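Local coordinates for protein transcriptional regulator, AraC family (Pseudomonas putida, PDB 3GRA) that probably acts as a sequence-specific DNA-binding transcription factor, the present chain being its DJ-1/PfpI-like domain without the AraC-type DNA-binding part, at residues 166-169 with 170-173. Residues are numbered along the deposited sequence; the frame is centred on the assembly and turned at random.
Sequences ELML and GLVR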
ATOM      1  N   GLU A 166       7.719 -11.352  -1.807  1.00 26.08           N
ATOM      2  CA  GLU A 166       8.581 -12.419  -2.310  1.00 29.20           C
ATOM      3  C   GLU A 166       8.482 -12.505  -3.834  1.00 29.46           C
ATOM      4  O   GLU A 166       9.476 -12.745  -4.516  1.00 30.76           O
ATOM      5  CB  GLU A 166       8.197 -13.777  -1.716  1.00 28.84           C
ATOM      6  CG  GLU A 166       8.469 -13.958  -0.219  1.00 32.68           C
ATOM      7  CD  GLU A 166       9.944 -13.858   0.149  1.00 34.83           C
ATOM      8  OE1 GLU A 166      10.809 -14.166  -0.705  1.00 35.98           O
ATOM      9  OE2 GLU A 166      10.237 -13.483   1.303  1.00 37.53           O
ATOM     10  N   LEU A 167       7.277 -12.298  -4.364  1.00 28.17           N
ATOM     11  CA  LEU A 167       7.064 -12.372  -5.799  1.00 25.88           C
ATOM     12  C   LEU A 167       7.937 -11.369  -6.548  1.00 24.26           C
ATOM     13  O   LEU A 167       8.598 -11.734  -7.515  1.00 24.20           O
ATOM     14  CB  LEU A 167       5.585 -12.144  -6.135  1.00 25.23           C
ATOM     15  CG  LEU A 167       5.179 -12.344  -7.602  1.00 25.43           C
ATOM     16  CD1 LEU A 167       5.270 -13.821  -7.979  1.00 23.44           C
ATOM     17  CD2 LEU A 167       3.754 -11.842  -7.807  1.00 24.13           C
HETATM   18  N   MSE A 168       7.948 -10.115  -6.104  1.00 24.48           N
HETATM   19  CA  MSE A 168       8.761  -9.106  -6.770  1.00 26.84           C
HETATM   20  C   MSE A 168      10.253  -9.322  -6.502  1.00 26.04           C
HETATM   21  O   MSE A 168      11.092  -8.901  -7.290  1.00 28.07           O
HETATM   22  CB  MSE A 168       8.325  -7.696  -6.361  1.00 24.50           C
HETATM   23  CG  MSE A 168       6.938  -7.282  -6.896  1.00 24.58           C
HETATM   24 SE   MSE A 168       6.784  -7.207  -8.703  1.00 18.90          SE
HETATM   25  CE  MSE A 168       6.174  -8.796  -9.053  1.00 25.61           C
ATOM     26  N   LEU A 169      10.589  -9.978  -5.396  1.00 25.33           N
ATOM     27  CA  LEU A 169      11.987 -10.276  -5.098  1.00 27.02           C
ATOM     28  C   LEU A 169      12.382 -11.372  -6.072  1.00 26.31           C
ATOM     29  O   LEU A 169      13.513 -11.413  -6.565  1.00 27.02           O
ATOM     30  CB  LEU A 169      12.156 -10.768  -3.649  1.00 25.95           C
ATOM     31  CG  LEU A 169      12.272  -9.624  -2.633  1.00 28.49           C
ATOM     32  CD1 LEU A 169      12.085 -10.133  -1.209  1.00 27.67           C
ATOM     33  CD2 LEU A 169      13.640  -8.956  -2.817  1.00 29.00           C
ATOM     34  N   GLY A 170      11.428 -12.253  -6.360  1.00 25.29           N
ATOM     35  CA  GLY A 170      11.684 -13.328  -7.297  1.00 25.40           C
ATOM     36  C   GLY A 170      11.951 -12.725  -8.664  1.00 26.06           C
ATOM     37  O   GLY A 170      12.811 -13.189  -9.416  1.00 24.97           O
ATOM     38  N   LEU A 171      11.217 -11.661  -8.976  1.00 26.82           N
ATOM     39  CA  LEU A 171      11.379 -10.989 -10.251  1.00 27.83           C
ATOM     40  C   LEU A 171      12.739 -10.294 -10.311  1.00 29.95           C
ATOM     41  O   LEU A 171      13.434 -10.380 -11.320  1.00 28.40           O
ATOM     42  CB  LEU A 171      10.258  -9.961 -10.462  1.00 26.39           C
ATOM     43  CG  LEU A 171      10.321  -9.120 -11.750  1.00 23.90           C
ATOM     44  CD1 LEU A 171      10.391 -10.058 -12.950  1.00 23.09           C
ATOM     45  CD2 LEU A 171       9.082  -8.207 -11.870  1.00 23.53           C
ATOM     46  N   VAL A 172      13.114  -9.609  -9.232  1.00 30.84           N
ATOM     47  CA  VAL A 172      14.395  -8.907  -9.184  1.00 34.60           C
ATOM     48  C   VAL A 172      15.559  -9.893  -9.317  1.00 36.31           C
ATOM     49  O   VAL A 172      16.532  -9.643 -10.025  1.00 36.82           O
ATOM     50  CB  VAL A 172      14.537  -8.121  -7.865  1.00 35.45           C
ATOM     51  CG1 VAL A 172      15.894  -7.424  -7.805  1.00 35.04           C
ATOM     52  CG2 VAL A 172      13.406  -7.098  -7.755  1.00 36.11           C
ATOM     53  N   ARG A 173      15.437 -11.021  -8.633  1.00 37.58           N
ATOM     54  CA  ARG A 173      16.448 -12.074  -8.645  1.00 38.37           C
ATOM     55  C   ARG A 173      16.652 -12.626 -10.065  1.00 39.22           C
ATOM     56  O   ARG A 173      17.781 -12.814 -10.517  1.00 39.82           O
ATOM     57  CB  ARG A 173      15.977 -13.179  -7.694  1.00 38.32           C
ATOM     58  CG  ARG A 173      16.974 -14.247  -7.328  1.00 40.03           C
ATOM     59  CD  ARG A 173      16.401 -15.105  -6.195  1.00 39.34           C
ATOM     60  NE  ARG A 173      16.243 -14.347  -4.951  1.00 41.70           N
ATOM     61  CZ  ARG A 173      15.153 -14.369  -4.181  1.00 43.89           C
ATOM     62  NH1 ARG A 173      14.101 -15.106  -4.522  1.00 42.79           N
ATOM     63  NH2 ARG A 173      15.119 -13.669  -3.055  1.00 42.14           N
TER
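Successive turns of helix 161-176 meet here, Met168 lying beside Leu171 and the backbone carbonyl of Leu169 facing the guanidinium of Arg173, a local i to i+3 and i+4 contact within the DJ-1/PfpI-like domain. Four consecutive alpha-helical hydrogen bonds carry the backbone, from Gly170 N to Glu166 O (2.7 Å) through to Arg173 N to Leu169 O (2.9 Å). On the buried side, the bend of selenomethionine Met168 at chi2 (-62°) sets SE 4.0 Å from Leu171 CD2, and chi3 then turns CE to the same methyl; the two side chains run alongside each other and point the same way. Val172 sets CG2 beside its own backbone N, and this methyl presses on Met168 O at 3.0 Å. Arg173 leaves the helix with CG anti to its N (chi1 -168°), then turns at chi3. Leu169 O lies 4.1 Å above the plane of the Arg173 guanidinium, over its centre. Glu166 OE1 stays 4.9 Å from Arg173 NH2, too far for a salt bridge, though the opposite charges could attract weakly. Around this helix, Met168 and Val172 pack on helix 18-34, Leu167 reaches strands 149-152 and 155-158 of the central sheet, and Val172 and Arg173 touch helix 178-188.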